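Local coordinates for protein glycerol dehydratase (Clostridium butyricum, PDB 1R9D) that probably dehydrates glycerol without vitamin B12, as a lyase of the pyruvate formate lyase-like glycyl radical enzymes, at residues A[152-157]-A[447-452]; A[163-168]-A[520-525]; A[279-284]-A[337-342]. All coordinates share one frame; numbering follows the deposited sequence.

Interaction 1: A[152-157]-A[447-452]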
ATOM      1  N   PHE A 152     -18.130 -14.122 -18.582  1.00 25.62           N
ATOM      2  CA  PHE A 152     -16.766 -14.522 -18.261  1.00 25.15           C
ATOM      3  C   PHE A 152     -16.612 -14.705 -16.753  1.00 25.31           C
ATOM      4  O   PHE A 152     -17.495 -14.325 -15.985  1.00 26.44           O
ATOM      5  CB  PHE A 152     -15.766 -13.475 -18.784  1.00 25.25           C
ATOM      6  CG  PHE A 152     -15.860 -12.137 -18.102  1.00 24.36           C
ATOM      7  CD1 PHE A 152     -15.223 -11.909 -16.885  1.00 24.63           C
ATOM      8  CD2 PHE A 152     -16.598 -11.103 -18.672  1.00 23.47           C
ATOM      9  CE1 PHE A 152     -15.321 -10.674 -16.246  1.00 23.82           C
ATOM     10  CE2 PHE A 152     -16.702  -9.863 -18.041  1.00 23.97           C
ATOM     11  CZ  PHE A 152     -16.062  -9.648 -16.825  1.00 24.21           C
ATOM     12  N   THR A 153     -15.506 -15.310 -16.340  1.00 24.40           N
ATOM     13  CA  THR A 153     -15.237 -15.521 -14.922  1.00 24.67           C
ATOM     14  C   THR A 153     -13.780 -15.223 -14.602  1.00 23.81           C
ATOM     15  O   THR A 153     -12.883 -15.626 -15.337  1.00 24.07           O
ATOM     16  CB  THR A 153     -15.524 -16.974 -14.480  1.00 25.81           C
ATOM     17  OG1 THR A 153     -15.093 -17.146 -13.122  1.00 25.39           O
ATOM     18  CG2 THR A 153     -14.784 -17.971 -15.359  1.00 24.69           C
ATOM     19  N   VAL A 154     -13.557 -14.505 -13.507  1.00 23.41           N
ATOM     20  CA  VAL A 154     -12.206 -14.179 -13.069  1.00 22.88           C
ATOM     21  C   VAL A 154     -12.019 -14.806 -11.694  1.00 23.20           C
ATOM     22  O   VAL A 154     -11.225 -14.339 -10.883  1.00 23.24           O
ATOM     23  CB  VAL A 154     -11.981 -12.650 -12.975  1.00 21.82           C
ATOM     24  CG1 VAL A 154     -11.936 -12.040 -14.375  1.00 22.01           C
ATOM     25  CG2 VAL A 154     -13.094 -12.005 -12.167  1.00 22.13           C
ATOM     26  N   GLY A 155     -12.752 -15.886 -11.447  1.00 23.12           N
ATOM     27  CA  GLY A 155     -12.663 -16.552 -10.161  1.00 23.60           C
ATOM     28  C   GLY A 155     -11.332 -17.162  -9.759  1.00 23.59           C
ATOM     29  O   GLY A 155     -10.986 -17.160  -8.576  1.00 24.66           O
ATOM     30  N   ASN A 156     -10.569 -17.670 -10.722  1.00 23.08           N
ATOM     31  CA  ASN A 156      -9.307 -18.331 -10.410  1.00 23.04           C
ATOM     32  C   ASN A 156      -8.408 -17.611  -9.398  1.00 23.55           C
ATOM     33  O   ASN A 156      -8.110 -18.166  -8.338  1.00 23.28           O
ATOM     34  CB  ASN A 156      -8.525 -18.631 -11.698  1.00 22.55           C
ATOM     35  CG  ASN A 156      -7.477 -19.714 -11.505  1.00 23.53           C
ATOM     36  OD1 ASN A 156      -7.502 -20.451 -10.511  1.00 24.78           O
ATOM     37  ND2 ASN A 156      -6.556 -19.829 -12.457  1.00 24.94           N
ATOM     38  N   TYR A 157      -7.989 -16.386  -9.707  1.00 23.20           N
ATOM     39  CA  TYR A 157      -7.107 -15.632  -8.809  1.00 23.44           C
ATOM     40  C   TYR A 157      -7.883 -14.826  -7.765  1.00 23.67           C
ATOM     41  O   TYR A 157      -7.296 -14.173  -6.890  1.00 23.44           O
ATOM     42  CB  TYR A 157      -6.206 -14.703  -9.634  1.00 22.75           C
ATOM     43  CG  TYR A 157      -5.322 -15.416 -10.645  1.00 23.42           C
ATOM     44  CD1 TYR A 157      -4.799 -14.730 -11.740  1.00 22.01           C
ATOM     45  CD2 TYR A 157      -5.011 -16.773 -10.510  1.00 21.33           C
ATOM     46  CE1 TYR A 157      -3.994 -15.368 -12.677  1.00 21.68           C
ATOM     47  CE2 TYR A 157      -4.199 -17.424 -11.449  1.00 21.61           C
ATOM     48  CZ  TYR A 157      -3.696 -16.710 -12.530  1.00 22.48           C
ATOM     49  OH  TYR A 157      -2.896 -17.323 -13.471  1.00 23.30           O
ATOM     50  N   ASP A 447      -3.530 -17.832 -16.357  1.00 23.30           N
ATOM     51  CA  ASP A 447      -4.929 -18.260 -16.414  1.00 24.03           C
ATOM     52  C   ASP A 447      -5.743 -17.313 -15.548  1.00 24.17           C
ATOM     53  O   ASP A 447      -6.358 -17.702 -14.548  1.00 23.96           O
ATOM     54  CB  ASP A 447      -5.124 -19.708 -15.961  1.00 25.14           C
ATOM     55  CG  ASP A 447      -6.514 -20.231 -16.309  1.00 27.29           C
ATOM     56  OD1 ASP A 447      -7.252 -19.507 -17.019  1.00 26.72           O
ATOM     57  OD2 ASP A 447      -6.872 -21.355 -15.894  1.00 28.75           O
ATOM     58  N   SER A 448      -5.740 -16.051 -15.957  1.00 22.20           N
ATOM     59  CA  SER A 448      -6.427 -14.994 -15.235  1.00 22.62           C
ATOM     60  C   SER A 448      -7.939 -14.949 -15.426  1.00 22.69           C
ATOM     61  O   SER A 448      -8.631 -14.252 -14.687  1.00 23.80           O
ATOM     62  CB  SER A 448      -5.820 -13.641 -15.615  1.00 24.38           C
ATOM     63  OG  SER A 448      -6.092 -13.316 -16.970  1.00 26.01           O
ATOM     64  N   ALA A 449      -8.457 -15.684 -16.408  1.00 22.46           N
ATOM     65  CA  ALA A 449      -9.897 -15.689 -16.651  1.00 22.53           C
ATOM     66  C   ALA A 449     -10.312 -16.601 -17.799  1.00 22.44           C
ATOM     67  O   ALA A 449      -9.485 -17.007 -18.611  1.00 22.53           O
ATOM     68  CB  ALA A 449     -10.373 -14.275 -16.946  1.00 22.22           C
ATOM     69  N   PHE A 450     -11.600 -16.938 -17.831  1.00 23.13           N
ATOM     70  CA  PHE A 450     -12.176 -17.737 -18.916  1.00 22.31           C
ATOM     71  C   PHE A 450     -13.277 -16.841 -19.471  1.00 22.33           C
ATOM     72  O   PHE A 450     -14.054 -16.255 -18.711  1.00 22.33           O
ATOM     73  CB  PHE A 450     -12.774 -19.059 -18.416  1.00 22.78           C
ATOM     74  CG  PHE A 450     -11.749 -20.108 -18.087  1.00 22.95           C
ATOM     75  CD1 PHE A 450     -11.526 -20.486 -16.770  1.00 24.53           C
ATOM     76  CD2 PHE A 450     -11.013 -20.722 -19.096  1.00 23.78           C
ATOM     77  CE1 PHE A 450     -10.585 -21.468 -16.459  1.00 24.90           C
ATOM     78  CE2 PHE A 450     -10.071 -21.702 -18.799  1.00 23.84           C
ATOM     79  CZ  PHE A 450      -9.857 -22.076 -17.475  1.00 24.11           C
ATOM     80  N   PHE A 451     -13.335 -16.738 -20.794  1.00 22.05           N
ATOM     81  CA  PHE A 451     -14.298 -15.875 -21.480  1.00 21.06           C
ATOM     82  C   PHE A 451     -15.133 -16.710 -22.453  1.00 20.51           C
ATOM     83  O   PHE A 451     -14.585 -17.427 -23.282  1.00 21.65           O
ATOM     84  CB  PHE A 451     -13.518 -14.797 -22.239  1.00 21.37           C
ATOM     85  CG  PHE A 451     -14.372 -13.725 -22.842  1.00 23.72           C
ATOM     86  CD1 PHE A 451     -14.596 -12.532 -22.161  1.00 24.38           C
ATOM     87  CD2 PHE A 451     -14.915 -13.888 -24.113  1.00 23.70           C
ATOM     88  CE1 PHE A 451     -15.346 -11.510 -22.737  1.00 25.49           C
ATOM     89  CE2 PHE A 451     -15.670 -12.871 -24.703  1.00 24.24           C
ATOM     90  CZ  PHE A 451     -15.885 -11.680 -24.017  1.00 25.32           C
ATOM     91  N   ASN A 452     -16.455 -16.612 -22.341  1.00 21.08           N
ATOM     92  CA  ASN A 452     -17.366 -17.382 -23.192  1.00 21.66           C
ATOM     93  C   ASN A 452     -17.633 -16.693 -24.529  1.00 22.40           C
ATOM     94  O   ASN A 452     -18.461 -15.789 -24.617  1.00 23.04           O
ATOM     95  CB  ASN A 452     -18.696 -17.605 -22.460  1.00 21.94           C
ATOM     96  CG  ASN A 452     -19.589 -18.607 -23.166  1.00 23.42           C
ATOM     97  OD1 ASN A 452     -19.540 -18.749 -24.391  1.00 23.49           O
ATOM     98  ND2 ASN A 452     -20.424 -19.303 -22.396  1.00 23.93           N
TER
HETATM   99  O   HOH W   1      -8.521 -14.715 -11.766  1.00 26.09           O

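Interaction 2: A[163-168]-A[520-525]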
ATOM      1  N   GLY A 163      -0.010 -18.488  -8.488  1.00 22.16           N
ATOM      2  CA  GLY A 163       0.766 -19.599  -9.006  1.00 22.59           C
ATOM      3  C   GLY A 163       1.131 -19.358 -10.463  1.00 23.01           C
ATOM      4  O   GLY A 163       1.611 -18.275 -10.808  1.00 22.81           O
ATOM      5  N   HIS A 164       0.907 -20.365 -11.306  1.00 22.60           N
ATOM      6  CA  HIS A 164       1.210 -20.294 -12.742  1.00 23.09           C
ATOM      7  C   HIS A 164       2.608 -19.767 -12.985  1.00 23.40           C
ATOM      8  O   HIS A 164       2.808 -18.712 -13.604  1.00 22.99           O
ATOM      9  CB  HIS A 164       0.177 -19.423 -13.459  1.00 22.53           C
ATOM     10  CG  HIS A 164      -1.183 -20.038 -13.496  1.00 24.13           C
ATOM     11  ND1 HIS A 164      -1.944 -20.223 -12.361  1.00 24.68           N
ATOM     12  CD2 HIS A 164      -1.876 -20.607 -14.511  1.00 23.77           C
ATOM     13  CE1 HIS A 164      -3.045 -20.883 -12.675  1.00 23.98           C
ATOM     14  NE2 HIS A 164      -3.027 -21.128 -13.973  1.00 24.06           N
ATOM     15  N   VAL A 165       3.583 -20.535 -12.525  1.00 22.16           N
ATOM     16  CA  VAL A 165       4.966 -20.118 -12.631  1.00 22.98           C
ATOM     17  C   VAL A 165       5.926 -21.294 -12.522  1.00 22.71           C
ATOM     18  O   VAL A 165       5.615 -22.309 -11.897  1.00 22.31           O
ATOM     19  CB  VAL A 165       5.265 -19.101 -11.492  1.00 23.16           C
ATOM     20  CG1 VAL A 165       4.990 -19.764 -10.143  1.00 24.40           C
ATOM     21  CG2 VAL A 165       6.704 -18.608 -11.553  1.00 24.54           C
ATOM     22  N   SER A 166       7.077 -21.164 -13.170  1.00 23.23           N
ATOM     23  CA  SER A 166       8.128 -22.163 -13.081  1.00 24.65           C
ATOM     24  C   SER A 166       9.306 -21.359 -12.536  1.00 24.95           C
ATOM     25  O   SER A 166       9.879 -20.531 -13.248  1.00 24.86           O
ATOM     26  CB  SER A 166       8.478 -22.741 -14.450  1.00 25.89           C
ATOM     27  OG  SER A 166       9.494 -23.725 -14.319  1.00 27.33           O
ATOM     28  N   VAL A 167       9.641 -21.578 -11.265  1.00 24.41           N
ATOM     29  CA  VAL A 167      10.737 -20.849 -10.641  1.00 23.79           C
ATOM     30  C   VAL A 167      12.095 -21.320 -11.136  1.00 23.94           C
ATOM     31  O   VAL A 167      12.194 -22.277 -11.904  1.00 22.83           O
ATOM     32  CB  VAL A 167      10.692 -20.970  -9.100  1.00 24.08           C
ATOM     33  CG1 VAL A 167       9.345 -20.490  -8.587  1.00 24.68           C
ATOM     34  CG2 VAL A 167      10.954 -22.411  -8.672  1.00 23.34           C
ATOM     35  N   ASP A 168      13.145 -20.636 -10.693  1.00 24.32           N
ATOM     36  CA  ASP A 168      14.501 -20.975 -11.095  1.00 26.56           C
ATOM     37  C   ASP A 168      14.999 -22.166 -10.268  1.00 27.63           C
ATOM     38  O   ASP A 168      15.902 -22.014  -9.441  1.00 27.92           O
ATOM     39  CB  ASP A 168      15.422 -19.774 -10.870  1.00 27.42           C
ATOM     40  CG  ASP A 168      16.699 -19.849 -11.686  1.00 29.66           C
ATOM     41  OD1 ASP A 168      17.094 -20.964 -12.100  1.00 30.75           O
ATOM     42  OD2 ASP A 168      17.325 -18.786 -11.904  1.00 30.36           O
ATOM     43  N   PRO A 520       7.140 -13.484  -0.441  1.00 26.51           N
ATOM     44  CA  PRO A 520       8.592 -13.449  -0.221  1.00 27.44           C
ATOM     45  C   PRO A 520       9.352 -14.674  -0.732  1.00 27.32           C
ATOM     46  O   PRO A 520      10.348 -14.541  -1.443  1.00 27.86           O
ATOM     47  CB  PRO A 520       8.718 -13.321   1.304  1.00 28.77           C
ATOM     48  CG  PRO A 520       7.397 -12.788   1.741  1.00 29.94           C
ATOM     49  CD  PRO A 520       6.423 -13.487   0.844  1.00 28.35           C
ATOM     50  N   PHE A 521       8.889 -15.867  -0.369  1.00 26.33           N
ATOM     51  CA  PHE A 521       9.579 -17.087  -0.778  1.00 26.34           C
ATOM     52  C   PHE A 521       9.590 -17.304  -2.293  1.00 26.20           C
ATOM     53  O   PHE A 521      10.650 -17.468  -2.901  1.00 25.94           O
ATOM     54  CB  PHE A 521       8.967 -18.306  -0.076  1.00 27.55           C
ATOM     55  CG  PHE A 521       9.702 -19.591  -0.346  1.00 29.07           C
ATOM     56  CD1 PHE A 521       9.153 -20.563  -1.178  1.00 29.76           C
ATOM     57  CD2 PHE A 521      10.957 -19.819   0.211  1.00 29.24           C
ATOM     58  CE1 PHE A 521       9.843 -21.745  -1.457  1.00 30.29           C
ATOM     59  CE2 PHE A 521      11.658 -20.996  -0.058  1.00 30.52           C
ATOM     60  CZ  PHE A 521      11.101 -21.963  -0.894  1.00 30.69           C
ATOM     61  N   LEU A 522       8.410 -17.303  -2.901  1.00 25.80           N
ATOM     62  CA  LEU A 522       8.309 -17.506  -4.341  1.00 25.18           C
ATOM     63  C   LEU A 522       9.123 -16.461  -5.115  1.00 25.04           C
ATOM     64  O   LEU A 522       9.853 -16.792  -6.050  1.00 24.60           O
ATOM     65  CB  LEU A 522       6.844 -17.428  -4.775  1.00 25.64           C
ATOM     66  CG  LEU A 522       6.583 -17.740  -6.252  1.00 26.04           C
ATOM     67  CD1 LEU A 522       6.808 -19.224  -6.495  1.00 26.36           C
ATOM     68  CD2 LEU A 522       5.159 -17.346  -6.629  1.00 27.56           C
ATOM     69  N   SER A 523       9.001 -15.201  -4.709  1.00 25.58           N
ATOM     70  CA  SER A 523       9.702 -14.112  -5.386  1.00 25.83           C
ATOM     71  C   SER A 523      11.220 -14.235  -5.384  1.00 26.06           C
ATOM     72  O   SER A 523      11.884 -13.817  -6.335  1.00 25.83           O
ATOM     73  CB  SER A 523       9.303 -12.769  -4.765  1.00 26.37           C
ATOM     74  OG  SER A 523       7.917 -12.518  -4.930  1.00 27.98           O
ATOM     75  N   SER A 524      11.770 -14.814  -4.323  1.00 26.86           N
ATOM     76  CA  SER A 524      13.216 -14.955  -4.209  1.00 26.56           C
ATOM     77  C   SER A 524      13.811 -15.856  -5.282  1.00 27.25           C
ATOM     78  O   SER A 524      15.010 -15.799  -5.546  1.00 27.57           O
ATOM     79  CB  SER A 524      13.585 -15.492  -2.819  1.00 26.59           C
ATOM     80  OG  SER A 524      13.159 -16.836  -2.653  1.00 28.62           O
ATOM     81  N   MET A 525      12.973 -16.680  -5.903  1.00 26.06           N
ATOM     82  CA  MET A 525      13.442 -17.607  -6.925  1.00 25.86           C
ATOM     83  C   MET A 525      13.110 -17.211  -8.365  1.00 25.50           C
ATOM     84  O   MET A 525      13.174 -18.045  -9.267  1.00 25.39           O
ATOM     85  CB  MET A 525      12.898 -19.008  -6.629  1.00 27.17           C
ATOM     86  CG  MET A 525      13.353 -19.542  -5.276  1.00 27.87           C
ATOM     87  SD  MET A 525      12.670 -21.161  -4.894  1.00 29.32           S
ATOM     88  CE  MET A 525      11.020 -20.721  -4.465  1.00 26.66           C
TER

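Interaction 3: A[279-284]-A[337-342]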
ATOM      1  N   ASN A 279      -1.626 -21.360  -2.585  1.00 23.46           N
ATOM      2  CA  ASN A 279      -2.261 -22.478  -3.272  1.00 22.63           C
ATOM      3  C   ASN A 279      -2.554 -22.199  -4.743  1.00 23.40           C
ATOM      4  O   ASN A 279      -3.400 -22.849  -5.346  1.00 22.94           O
ATOM      5  CB  ASN A 279      -3.544 -22.916  -2.548  1.00 22.55           C
ATOM      6  CG  ASN A 279      -4.667 -21.909  -2.654  1.00 23.25           C
ATOM      7  OD1 ASN A 279      -4.454 -20.739  -2.971  1.00 22.55           O
ATOM      8  ND2 ASN A 279      -5.887 -22.363  -2.371  1.00 23.66           N
ATOM      9  N   GLY A 280      -1.868 -21.221  -5.326  1.00 23.48           N
ATOM     10  CA  GLY A 280      -2.083 -20.991  -6.743  1.00 22.74           C
ATOM     11  C   GLY A 280      -1.606 -22.280  -7.390  1.00 24.17           C
ATOM     12  O   GLY A 280      -0.609 -22.857  -6.936  1.00 24.02           O
ATOM     13  N   HIS A 281      -2.304 -22.768  -8.414  1.00 23.13           N
ATOM     14  CA  HIS A 281      -1.861 -24.003  -9.046  1.00 24.11           C
ATOM     15  C   HIS A 281      -0.991 -23.744 -10.273  1.00 23.78           C
ATOM     16  O   HIS A 281      -0.523 -22.624 -10.486  1.00 23.95           O
ATOM     17  CB  HIS A 281      -3.052 -24.923  -9.387  1.00 24.05           C
ATOM     18  CG  HIS A 281      -4.078 -24.309 -10.287  1.00 25.10           C
ATOM     19  ND1 HIS A 281      -5.326 -23.929  -9.841  1.00 24.33           N
ATOM     20  CD2 HIS A 281      -4.056 -24.040 -11.615  1.00 23.49           C
ATOM     21  CE1 HIS A 281      -6.027 -23.453 -10.854  1.00 26.12           C
ATOM     22  NE2 HIS A 281      -5.279 -23.510 -11.942  1.00 23.43           N
ATOM     23  N   SER A 282      -0.771 -24.777 -11.072  1.00 23.63           N
ATOM     24  CA  SER A 282       0.083 -24.664 -12.244  1.00 23.47           C
ATOM     25  C   SER A 282       1.512 -24.299 -11.848  1.00 23.80           C
ATOM     26  O   SER A 282       2.188 -23.530 -12.531  1.00 22.24           O
ATOM     27  CB  SER A 282      -0.486 -23.651 -13.242  1.00 23.69           C
ATOM     28  OG  SER A 282      -1.633 -24.194 -13.880  1.00 21.57           O
ATOM     29  N   ILE A 283       1.955 -24.832 -10.709  1.00 22.95           N
ATOM     30  CA  ILE A 283       3.328 -24.632 -10.262  1.00 22.79           C
ATOM     31  C   ILE A 283       4.014 -25.686 -11.124  1.00 23.30           C
ATOM     32  O   ILE A 283       3.939 -26.887 -10.846  1.00 24.58           O
ATOM     33  CB  ILE A 283       3.493 -24.962  -8.759  1.00 22.27           C
ATOM     34  CG1 ILE A 283       2.574 -24.059  -7.933  1.00 21.43           C
ATOM     35  CG2 ILE A 283       4.946 -24.762  -8.337  1.00 21.68           C
ATOM     36  CD1 ILE A 283       2.768 -22.552  -8.188  1.00 22.46           C
ATOM     37  N   SER A 284       4.676 -25.225 -12.179  1.00 22.41           N
ATOM     38  CA  SER A 284       5.274 -26.126 -13.152  1.00 22.45           C
ATOM     39  C   SER A 284       6.773 -26.337 -13.172  1.00 21.61           C
ATOM     40  O   SER A 284       7.544 -25.394 -13.341  1.00 20.12           O
ATOM     41  CB  SER A 284       4.823 -25.689 -14.547  1.00 22.83           C
ATOM     42  OG  SER A 284       3.420 -25.478 -14.565  1.00 23.51           O
ATOM     43  N   PRO A 337      -7.296 -31.554 -10.190  1.00 25.29           N
ATOM     44  CA  PRO A 337      -6.104 -31.097 -10.915  1.00 24.20           C
ATOM     45  C   PRO A 337      -5.223 -30.023 -10.269  1.00 23.37           C
ATOM     46  O   PRO A 337      -5.726 -29.086  -9.653  1.00 24.17           O
ATOM     47  CB  PRO A 337      -6.692 -30.604 -12.231  1.00 23.38           C
ATOM     48  CG  PRO A 337      -7.945 -29.934 -11.760  1.00 24.00           C
ATOM     49  CD  PRO A 337      -8.512 -30.943 -10.758  1.00 25.32           C
ATOM     50  N   MET A 338      -3.908 -30.172 -10.432  1.00 22.70           N
ATOM     51  CA  MET A 338      -2.936 -29.200  -9.928  1.00 24.29           C
ATOM     52  C   MET A 338      -2.192 -28.573 -11.105  1.00 23.02           C
ATOM     53  O   MET A 338      -1.515 -27.555 -10.950  1.00 24.22           O
ATOM     54  CB  MET A 338      -1.928 -29.853  -8.975  1.00 24.24           C
ATOM     55  CG  MET A 338      -2.516 -30.221  -7.613  1.00 25.02           C
ATOM     56  SD  MET A 338      -3.466 -28.899  -6.850  1.00 27.11           S
ATOM     57  CE  MET A 338      -2.202 -27.630  -6.601  1.00 27.28           C
ATOM     58  N   TYR A 339      -2.314 -29.200 -12.273  1.00 23.48           N
ATOM     59  CA  TYR A 339      -1.681 -28.710 -13.506  1.00 23.47           C
ATOM     60  C   TYR A 339      -0.178 -28.426 -13.427  1.00 23.47           C
ATOM     61  O   TYR A 339       0.283 -27.381 -13.886  1.00 23.42           O
ATOM     62  CB  TYR A 339      -2.388 -27.436 -13.981  1.00 22.91           C
ATOM     63  CG  TYR A 339      -3.896 -27.532 -14.051  1.00 24.05           C
ATOM     64  CD1 TYR A 339      -4.690 -27.146 -12.972  1.00 23.29           C
ATOM     65  CD2 TYR A 339      -4.531 -28.015 -15.198  1.00 23.79           C
ATOM     66  CE1 TYR A 339      -6.076 -27.233 -13.030  1.00 25.02           C
ATOM     67  CE2 TYR A 339      -5.919 -28.109 -15.265  1.00 23.82           C
ATOM     68  CZ  TYR A 339      -6.685 -27.718 -14.183  1.00 24.79           C
ATOM     69  OH  TYR A 339      -8.058 -27.814 -14.247  1.00 24.81           O
ATOM     70  N   GLN A 340       0.590 -29.354 -12.869  1.00 23.32           N
ATOM     71  CA  GLN A 340       2.035 -29.170 -12.752  1.00 23.68           C
ATOM     72  C   GLN A 340       2.701 -29.681 -14.029  1.00 24.25           C
ATOM     73  O   GLN A 340       3.031 -30.866 -14.147  1.00 24.32           O
ATOM     74  CB  GLN A 340       2.544 -29.933 -11.526  1.00 24.01           C
ATOM     75  CG  GLN A 340       1.818 -29.523 -10.250  1.00 21.66           C
ATOM     76  CD  GLN A 340       1.959 -30.542  -9.137  1.00 24.17           C
ATOM     77  OE1 GLN A 340       2.597 -30.282  -8.115  1.00 23.79           O
ATOM     78  NE2 GLN A 340       1.360 -31.712  -9.332  1.00 22.26           N
ATOM     79  N   ASN A 341       2.905 -28.781 -14.988  1.00 23.64           N
ATOM     80  CA  ASN A 341       3.490 -29.173 -16.258  1.00 23.98           C
ATOM     81  C   ASN A 341       4.998 -29.359 -16.205  1.00 23.94           C
ATOM     82  O   ASN A 341       5.737 -28.497 -15.717  1.00 25.11           O
ATOM     83  CB  ASN A 341       3.124 -28.151 -17.348  1.00 22.65           C
ATOM     84  CG  ASN A 341       3.173 -28.750 -18.747  1.00 21.35           C
ATOM     85  OD1 ASN A 341       4.228 -29.145 -19.227  1.00 21.75           O
ATOM     86  ND2 ASN A 341       2.016 -28.835 -19.395  1.00 22.86           N
ATOM     87  N   LEU A 342       5.445 -30.504 -16.707  1.00 23.99           N
ATOM     88  CA  LEU A 342       6.863 -30.843 -16.757  1.00 24.55           C
ATOM     89  C   LEU A 342       7.127 -31.199 -18.216  1.00 24.20           C
ATOM     90  O   LEU A 342       6.472 -32.075 -18.771  1.00 24.10           O
ATOM     91  CB  LEU A 342       7.154 -32.034 -15.832  1.00 24.77           C
ATOM     92  CG  LEU A 342       8.611 -32.469 -15.647  1.00 25.18           C
ATOM     93  CD1 LEU A 342       8.759 -33.225 -14.317  1.00 25.45           C
ATOM     94  CD2 LEU A 342       9.046 -33.338 -16.820  1.00 24.58           C
TER
HETATM   95  O   HOH W   2       0.235 -26.512  -9.050  1.00 21.81           O

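Interaction 1: A[152-157]-A[447-452]
Tyr157 lies beside Asp447 and Ser448, on the chain that goes on into the strand. Its CG stands anti to the carbonyl carbon (chi1 -59°). From CB outward, CD1 and CE1 meet the backbone and CB of Ser448, with CE1 3.6 Å from Ser448 CA. CE2 and CZ come under Asp447 O, which sits 3.5 Å above the ring plane, displaced from the ring centre. At the tip, Tyr157 OH accepts a hydrogen bond from Asp447 N at 3.0 Å. The oxygen over the ring, Asp447 O, is also the acceptor for Asn156 ND2, at 3.0 Å, nearly straight (167°) and in the plane of both the carbonyl and the amide. A water joins the two segments, giving protons to Val154 O and Ser448 O and taking one from Tyr157 N. Further on, 152-153 and 449-452 pair antiparallel: Thr153 N donates to Phe450 O at 2.9 Å, and Phe450 N to Thr153 O at 3.1 Å. Phe152 and Phe451 share one sheet face, Phe152 CB lying 3.7 Å from Phe451 CD1, and Met502 of helix 484-516 packs on both. On the other face Thr153 CG2 reaches the edge of the Phe450 ring, near helix 644-650. Thr153 OG1 accepts from Gly155 N, an ST turn leading into helix 155-159. Asp447 is thus gripped at its backbone N and O, while its carboxylate bonds Gln549 through OD1 and bound glycerol through OD2, consistent with Tyr157 and Asn156 acting as a second shell behind the glycerol-binding carboxylate.

Interaction 2: A[163-168]-A[520-525]
The loop 163-168, extended from Val165 to Val167, meets the C-terminal end of helix 520-524 through one backbone bond, Asp168 N donating to Met525 O at 3.0 Å with an angle of 159° at the hydrogen. Val165 and Val167 direct their CB atoms toward the helix, and Ser166 between them turns away. Both valines use CG1 on the same target, Leu522 CD1. Val167 CG1, anti to its carbonyl carbon (chi1 -56°), is the nearer of the two, 3.5 Å from Leu522 CD1. Val165 CG1 is looser, 4.1 Å from Leu522 CD1, and here the two side chains run antiparallel past one another. Leu522 CG is anti to its backbone N (chi1 -175°), and the side chain beyond it brings the CD1 methyl to the two valines. The body of Val167 also lies against Met525, Val167 CB being 3.8 Å from Met525 CB. Next along, Asp168 CB sits 3.3 Å from Met525 O, the acceptor of the backbone bond. The carboxylate of Asp168 is engaged beyond the contact, where OD1 caps Lys171 N at the start of helix 169-190. Helix 260-277 closes over the same apolar patch with Ile274 on Val167 and Ile270 on Met525, and Glu277, at the end of that helix, accepts from Phe521 N and Leu522 N through its two carboxylate oxygens. Apart from the single backbone hydrogen bond this is aliphatic packing: it ties one flank of the loop to a helix, while polar groups of the loop, such as Ser166 OG and the glycerol-binding His164 NE2, find their partners away from that helix.

Interaction 3: A[279-284]-A[337-342]
His281 and Tyr339 run alongside each other with their tips on the same side, ring planes 40° apart. His281 CD2 comes within 3.4 Å of Tyr339 CD1, and Tyr339 CE1 stands over one face of the imidazole, displaced from its centre. His281 CG sits between the backbone N and the carbonyl carbon (chi1 58°), which sets the imidazole beside the Tyr339 ring. Beside this pair, Ser282 OG rests 3.3 Å from Tyr339 CB. The backbones join where Ser282 N donates to Met338 O at 2.9 Å; a water, accepting from Ile283 N, gives a proton to Met338 O as well, 2.8 Å away. Ser282 CA also points its hydrogen almost straight at Tyr339 O, 3.2 Å off. Ser282 and Tyr339 both have left-handed backbone angles, so each segment bends at the same level. Just beyond, the chain enters strand 341-344, which pairs with strand 375-380, in the barrel expected of the pyruvate formate lyase family. At its start Ser284 OG receives a weak hydrogen bond from Asn341 N. Ile283 O, packed against Gln340 CB and CG, is buried without a hydrogen-bond partner. Further out, His281 ND1 bonds Lys323 NZ, Gln340 OE1 is hydrogen-bonded to His271 NE2, Asn341 OD1 to Ser377 OG, and Ser284 OG to Gly432 N. On the ligand side, His281 NE2 and Ser282 OG both hydrogen-bond the bound glycerol.

How the interactions relate
The six segments come in the order 152-157, 163-168, 279-284, 337-342, 447-452 and 520-525, the last three being the partners of the third, first and second. Interactions 1 and 2 therefore cross, and interaction 3 is nested within both. The centres of interactions 1 and 2 lie about 22 Å apart; interaction 3 is centred about 16 Å from the first and about 12 Å from the second. Interaction 1 belongs to one mixed sheet, interaction 3 leads into strand 341-344, and the His164 end of loop 163-168 touches both. His164 N probably hydrogen-bonds His281 O, and Val165 O Ser284 N. Asp447, His281, Ser282 and His164 thus meet at the bound glycerol; the packing of interaction 2 lies farther off.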